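Local coordinates for protein immunoreactive 84kD antigen PG93 (Porphyromonas gingivalis, PDB 5M11) that acts at the bacterial surface as PorZ, an essential component of the type-IX secretion system, in this human oral bacterium, at residues A25-P29 against V272-S278; S58-D62 against R94-V98. One frame throughout, in Å; residues are numbered along the deposited sequence.

Interaction 1: residues A25-P29 against V272-S278; sequences AVETP and VGAMNES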
ATOM      1  N   ALA A  25      14.965   8.870  12.093  1.00 53.31           N
ATOM      2  CA  ALA A  25      16.063   8.068  12.639  1.00 53.29           C
ATOM      3  C   ALA A  25      16.139   8.221  14.150  1.00 55.94           C
ATOM      4  O   ALA A  25      16.006   9.338  14.661  1.00 53.18           O
ATOM      5  CB  ALA A  25      17.375   8.499  12.013  1.00 55.43           C
ATOM      6  N   VAL A  26      16.323   7.099  14.869  1.00 53.48           N
ATOM      7  CA  VAL A  26      16.400   7.023  16.337  1.00 51.17           C
ATOM      8  C   VAL A  26      17.564   6.097  16.727  1.00 60.60           C
ATOM      9  O   VAL A  26      17.637   4.969  16.212  1.00 62.97           O
ATOM     10  CB  VAL A  26      15.050   6.514  16.954  1.00 51.78           C
ATOM     11  CG1 VAL A  26      15.188   6.134  18.430  1.00 50.38           C
ATOM     12  CG2 VAL A  26      13.917   7.505  16.765  1.00 48.44           C
ATOM     13  N   GLU A  27      18.429   6.540  17.670  1.00 58.55           N
ATOM     14  CA  GLU A  27      19.515   5.702  18.189  1.00 62.52           C
ATOM     15  C   GLU A  27      19.043   4.884  19.402  1.00 69.68           C
ATOM     16  O   GLU A  27      18.452   5.441  20.322  1.00 67.23           O
ATOM     17  CB  GLU A  27      20.758   6.528  18.573  1.00 64.22           C
ATOM     18  CG  GLU A  27      21.981   5.650  18.816  1.00 78.06           C
ATOM     19  CD  GLU A  27      23.118   6.250  19.614  1.00 93.74           C
ATOM     20  OE1 GLU A  27      23.327   7.481  19.514  1.00 82.93           O
ATOM     21  OE2 GLU A  27      23.835   5.483  20.297  1.00 84.12           O
ATOM     22  N   THR A  28      19.340   3.566  19.390  1.00 71.68           N
ATOM     23  CA  THR A  28      19.063   2.543  20.422  1.00 72.66           C
ATOM     24  C   THR A  28      20.438   2.044  20.900  1.00 79.25           C
ATOM     25  O   THR A  28      21.348   2.066  20.070  1.00 82.02           O
ATOM     26  CB  THR A  28      18.162   1.447  19.777  1.00 84.63           C
ATOM     27  OG1 THR A  28      16.816   1.928  19.735  1.00 83.65           O
ATOM     28  CG2 THR A  28      18.245   0.059  20.458  1.00 85.54           C
ATOM     29  N   PRO A  29      20.648   1.587  22.173  1.00 75.50           N
ATOM     30  CA  PRO A  29      21.992   1.107  22.581  1.00 78.38           C
ATOM     31  C   PRO A  29      22.630   0.101  21.621  1.00 84.86           C
ATOM     32  O   PRO A  29      23.829   0.200  21.405  1.00 86.60           O
ATOM     33  CB  PRO A  29      21.750   0.466  23.948  1.00 80.46           C
ATOM     34  CG  PRO A  29      20.567   1.185  24.483  1.00 80.97           C
ATOM     35  CD  PRO A  29      19.697   1.500  23.298  1.00 74.54           C
ATOM     36  N   VAL A 272      17.284  13.143  12.957  1.00 47.77           N
ATOM     37  CA  VAL A 272      18.547  12.849  13.643  1.00 48.40           C
ATOM     38  C   VAL A 272      18.228  12.043  14.901  1.00 52.49           C
ATOM     39  O   VAL A 272      17.236  12.347  15.573  1.00 49.83           O
ATOM     40  CB  VAL A 272      19.434  14.094  13.988  1.00 50.77           C
ATOM     41  CG1 VAL A 272      20.778  13.655  14.562  1.00 51.48           C
ATOM     42  CG2 VAL A 272      19.673  14.995  12.778  1.00 52.13           C
ATOM     43  N   GLY A 273      19.090  11.056  15.198  1.00 50.89           N
ATOM     44  CA  GLY A 273      19.036  10.196  16.378  1.00 50.46           C
ATOM     45  C   GLY A 273      20.373  10.131  17.093  1.00 55.89           C
ATOM     46  O   GLY A 273      21.396   9.882  16.455  1.00 59.03           O
ATOM     47  N   ALA A 274      20.384  10.400  18.412  1.00 50.64           N
ATOM     48  CA  ALA A 274      21.587  10.423  19.257  1.00 51.34           C
ATOM     49  C   ALA A 274      21.209  10.305  20.740  1.00 55.48           C
ATOM     50  O   ALA A 274      20.304  11.000  21.189  1.00 52.10           O
ATOM     51  CB  ALA A 274      22.386  11.704  19.013  1.00 51.25           C
ATOM     52  N   MET A 275      21.880   9.401  21.481  1.00 56.33           N
ATOM     53  CA  MET A 275      21.640   9.121  22.904  1.00 56.64           C
ATOM     54  C   MET A 275      22.471  10.035  23.759  1.00 63.42           C
ATOM     55  O   MET A 275      23.525  10.480  23.311  1.00 64.66           O
ATOM     56  CB  MET A 275      21.916   7.649  23.239  1.00 62.00           C
ATOM     57  CG  MET A 275      20.870   6.734  22.660  1.00 66.79           C
ATOM     58  SD  MET A 275      21.043   4.974  23.014  1.00 76.61           S
ATOM     59  CE  MET A 275      20.929   4.970  24.821  1.00 72.65           C
ATOM     60  N   ASN A 276      21.999  10.319  24.989  1.00 61.30           N
ATOM     61  CA  ASN A 276      22.606  11.252  25.943  1.00 62.19           C
ATOM     62  C   ASN A 276      24.135  11.188  25.935  1.00 72.93           C
ATOM     63  O   ASN A 276      24.781  12.231  25.754  1.00 75.52           O
ATOM     64  CB  ASN A 276      22.061  11.040  27.368  1.00 62.17           C
ATOM     65  CG  ASN A 276      22.610  11.963  28.447  1.00 85.92           C
ATOM     66  OD1 ASN A 276      22.758  13.184  28.277  1.00 86.86           O
ATOM     67  ND2 ASN A 276      22.871  11.402  29.616  1.00 76.33           N
ATOM     68  N   GLU A 277      24.708   9.985  26.053  1.00 71.25           N
ATOM     69  CA  GLU A 277      26.157   9.840  26.116  1.00 74.08           C
ATOM     70  C   GLU A 277      26.766   9.280  24.794  1.00 78.12           C
ATOM     71  O   GLU A 277      27.784   8.584  24.834  1.00 82.32           O
ATOM     72  CB  GLU A 277      26.518   8.972  27.339  1.00 78.36           C
ATOM     73  CG  GLU A 277      26.458   9.761  28.645  1.00 93.01           C
ATOM     74  CD  GLU A 277      26.635   9.011  29.957  1.00125.96           C
ATOM     75  OE1 GLU A 277      27.355   7.985  29.981  1.00128.11           O
ATOM     76  OE2 GLU A 277      26.090   9.491  30.978  1.00118.71           O
ATOM     77  N   SER A 278      26.201   9.655  23.628  1.00 69.51           N
ATOM     78  CA  SER A 278      26.720   9.168  22.350  1.00 70.56           C
ATOM     79  C   SER A 278      27.627  10.181  21.655  1.00 73.08           C
ATOM     80  O   SER A 278      27.403  11.369  21.762  1.00 70.05           O
ATOM     81  CB  SER A 278      25.578   8.776  21.425  1.00 72.83           C
ATOM     82  OG  SER A 278      25.378   7.370  21.456  1.00 86.35           O
TER
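This is where the N-terminal seven-bladed beta-propeller closes on itself: the first strands of its first and last blades, 22-27 and 271-273, run in parallel directions, Val26 CA 4.1 Å from Gly273 CA, without backbone hydrogen bonds between them. Gly273 permits the approach, since a CB here would clash with Val26 CA and Glu27 N. Val26 turns away, onto Ile68 and Tyr70 of the second blade, whereas Glu27 points across. With chi1 and chi2 both t, Glu27 reaches out beyond the last blade's strand and spends both carboxylate oxygens on the type I turn Met275-Ser278. Glu27 OE1 accepts a hydrogen bond from Met275 N at 3.1 Å; OE2 also forms a salt bridge with Lys45. Met275 (chi1 m, chi2 t) reaches straight across, so that Met275 SD lies 3.7 Å from Pro29 CD. At the far end of the turn, Ser278 OG donates to Glu27 OE2 at 2.7 Å.

Interaction 2: residues S58-D62 against R94-V98; sequences SGLSD and RVTNV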
ATOM      1  N   SER A  58       4.468  -8.495  12.160  1.00 86.51           N
ATOM      2  CA  SER A  58       5.499  -8.563  13.193  1.00 85.99           C
ATOM      3  C   SER A  58       4.951  -8.344  14.627  1.00 88.37           C
ATOM      4  O   SER A  58       5.689  -8.539  15.600  1.00 89.16           O
ATOM      5  CB  SER A  58       6.588  -7.534  12.899  1.00 88.49           C
ATOM      6  OG  SER A  58       7.549  -7.470  13.939  1.00 98.30           O
ATOM      7  N   GLY A  59       3.692  -7.923  14.748  1.00 81.27           N
ATOM      8  CA  GLY A  59       3.071  -7.655  16.040  1.00 76.84           C
ATOM      9  C   GLY A  59       2.584  -6.234  16.235  1.00 74.72           C
ATOM     10  O   GLY A  59       1.967  -5.933  17.258  1.00 72.87           O
ATOM     11  N   LEU A  60       2.838  -5.352  15.258  1.00 69.05           N
ATOM     12  CA  LEU A  60       2.418  -3.951  15.306  1.00 64.90           C
ATOM     13  C   LEU A  60       0.907  -3.860  15.102  1.00 67.19           C
ATOM     14  O   LEU A  60       0.318  -4.714  14.439  1.00 69.67           O
ATOM     15  CB  LEU A  60       3.185  -3.110  14.267  1.00 65.39           C
ATOM     16  CG  LEU A  60       4.530  -2.466  14.692  1.00 68.13           C
ATOM     17  CD1 LEU A  60       5.590  -3.500  15.067  1.00 70.58           C
ATOM     18  CD2 LEU A  60       5.087  -1.639  13.567  1.00 70.84           C
ATOM     19  N   SER A  61       0.282  -2.854  15.717  1.00 60.46           N
ATOM     20  CA  SER A  61      -1.167  -2.670  15.748  1.00 59.67           C
ATOM     21  C   SER A  61      -1.744  -1.824  14.601  1.00 64.79           C
ATOM     22  O   SER A  61      -2.969  -1.803  14.457  1.00 64.43           O
ATOM     23  CB  SER A  61      -1.579  -2.037  17.072  1.00 59.92           C
ATOM     24  OG  SER A  61      -0.899  -2.589  18.187  1.00 67.25           O
ATOM     25  N   ASP A  62      -0.901  -1.106  13.817  1.00 63.23           N
ATOM     26  CA  ASP A  62      -1.372  -0.244  12.716  1.00 64.26           C
ATOM     27  C   ASP A  62      -0.336  -0.122  11.575  1.00 71.25           C
ATOM     28  O   ASP A  62       0.747  -0.702  11.678  1.00 71.87           O
ATOM     29  CB  ASP A  62      -1.781   1.148  13.239  1.00 62.80           C
ATOM     30  CG  ASP A  62      -3.107   1.633  12.685  1.00 70.78           C
ATOM     31  OD1 ASP A  62      -3.430   1.299  11.492  1.00 70.26           O
ATOM     32  OD2 ASP A  62      -3.824   2.349  13.422  1.00 77.03           O
ATOM     33  N   ARG A  94       7.942  -6.905  22.429  1.00 68.57           N
ATOM     34  CA  ARG A  94       6.525  -7.052  22.709  1.00 66.34           C
ATOM     35  C   ARG A  94       5.849  -5.706  22.516  1.00 64.61           C
ATOM     36  O   ARG A  94       6.309  -4.682  23.044  1.00 63.01           O
ATOM     37  CB  ARG A  94       6.291  -7.619  24.114  1.00 67.74           C
ATOM     38  CG  ARG A  94       7.055  -8.926  24.370  1.00 86.30           C
ATOM     39  CD  ARG A  94       6.659  -9.595  25.678  1.00 99.74           C
ATOM     40  NE  ARG A  94       7.101  -8.832  26.848  1.00107.38           N
ATOM     41  CZ  ARG A  94       6.463  -8.803  28.015  1.00118.93           C
ATOM     42  NH1 ARG A  94       5.338  -9.489  28.184  1.00101.72           N
ATOM     43  NH2 ARG A  94       6.943  -8.087  29.020  1.00105.81           N
ATOM     44  N   VAL A  95       4.770  -5.706  21.733  1.00 58.09           N
ATOM     45  CA  VAL A  95       4.008  -4.512  21.366  1.00 53.63           C
ATOM     46  C   VAL A  95       2.835  -4.287  22.336  1.00 55.38           C
ATOM     47  O   VAL A  95       2.111  -5.229  22.652  1.00 55.89           O
ATOM     48  CB  VAL A  95       3.508  -4.631  19.899  1.00 57.40           C
ATOM     49  CG1 VAL A  95       2.632  -3.446  19.494  1.00 54.26           C
ATOM     50  CG2 VAL A  95       4.667  -4.814  18.933  1.00 59.01           C
ATOM     51  N   THR A  96       2.632  -3.035  22.770  1.00 49.56           N
ATOM     52  CA  THR A  96       1.513  -2.674  23.641  1.00 47.98           C
ATOM     53  C   THR A  96       0.791  -1.506  22.995  1.00 51.18           C
ATOM     54  O   THR A  96       1.419  -0.470  22.724  1.00 50.00           O
ATOM     55  CB  THR A  96       1.992  -2.383  25.062  1.00 49.73           C
ATOM     56  OG1 THR A  96       2.899  -3.406  25.470  1.00 55.43           O
ATOM     57  CG2 THR A  96       0.861  -2.311  26.030  1.00 40.92           C
ATOM     58  N   ASN A  97      -0.515  -1.678  22.725  1.00 47.43           N
ATOM     59  CA  ASN A  97      -1.296  -0.653  22.029  1.00 46.20           C
ATOM     60  C   ASN A  97      -1.817   0.451  22.962  1.00 48.87           C
ATOM     61  O   ASN A  97      -2.237   0.160  24.081  1.00 51.09           O
ATOM     62  CB  ASN A  97      -2.475  -1.293  21.265  1.00 44.40           C
ATOM     63  CG  ASN A  97      -2.977  -0.502  20.069  1.00 69.71           C
ATOM     64  OD1 ASN A  97      -4.167  -0.544  19.719  1.00 57.28           O
ATOM     65  ND2 ASN A  97      -2.081   0.225  19.394  1.00 63.14           N
ATOM     66  N   VAL A  98      -1.802   1.710  22.499  1.00 41.89           N
ATOM     67  CA  VAL A  98      -2.357   2.851  23.241  1.00 39.61           C
ATOM     68  C   VAL A  98      -3.283   3.590  22.229  1.00 49.15           C
ATOM     69  O   VAL A  98      -2.847   4.545  21.565  1.00 49.18           O
ATOM     70  CB  VAL A  98      -1.267   3.757  23.901  1.00 39.83           C
ATOM     71  CG1 VAL A  98      -1.889   4.791  24.817  1.00 37.02           C
ATOM     72  CG2 VAL A  98      -0.229   2.937  24.674  1.00 39.89           C
TER
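Within the N-terminal beta-propeller, the connection from the first blade to the second passes beside the outermost strand of that second blade, 95-98, and the two meet at the surface through side chains and one carbonyl. No hydrogen bond joins them, and the backbones stay well apart: Gly59 CA is 6.3 Å from Val95 CA, and Ser61 CA is 6.6 Å from Asn97 CA. At the start, Ser58 looks back to its own blade, where its OG is hydrogen-bonded to Lys52. Gly59 follows with a positive phi of 120°, a conformation in which a CB would jam against the carbonyl oxygen of Ser58, and its own carbonyl packs on the strand, Gly59 O lying 3.3 Å from Val95 CB. The CA-to-CB bond of Leu60 points away, yet the leucine bends round on Tyr81 and Asp87 so that Leu60 CD1 comes to 4.2 Å from Val95 CG2. Ser61 faces the strand directly, between Val95 and Asn97, which both point toward the loop: its OG is 3.9 Å from Val95 CG1. Asp62 turns from the strand to the turn joining strands 76-81 and 86-89, its OD2 hydrogen-bonded to Ser83 and Asn85. Strand 86-89 links loop and strand indirectly, because Ser61 OG and Asn97 ND2 both hydrogen-bond to Asp87 OD1. Directly, the serine and asparagine merely touch: Ser61 OG and Asn97 ND2 are 3.3 Å apart at an angle too poor for a bond, and Ser61 CB lies 3.3 Å from Asn97 ND2.

Both contacts belong to the N-terminal propeller, whose seven four-stranded antiparallel blades follow one another along the chain; their centres are 22 Å apart and their nearest atoms about 13 Å. Interaction 2 is local, setting the connection between the first two blades against the last strand of the second, and is nested inside the 242-residue loop that interaction 1 closes. The first blade connects them: its opening strand, 22-27, takes part in interaction 1, and the chain leaving its last strand, 52-54, runs into interaction 2. Each blade being one continuous piece of chain, the ring is shut by packing and side-chain hydrogen bonds between first and last blades, not by a blade drawing strands from both ends.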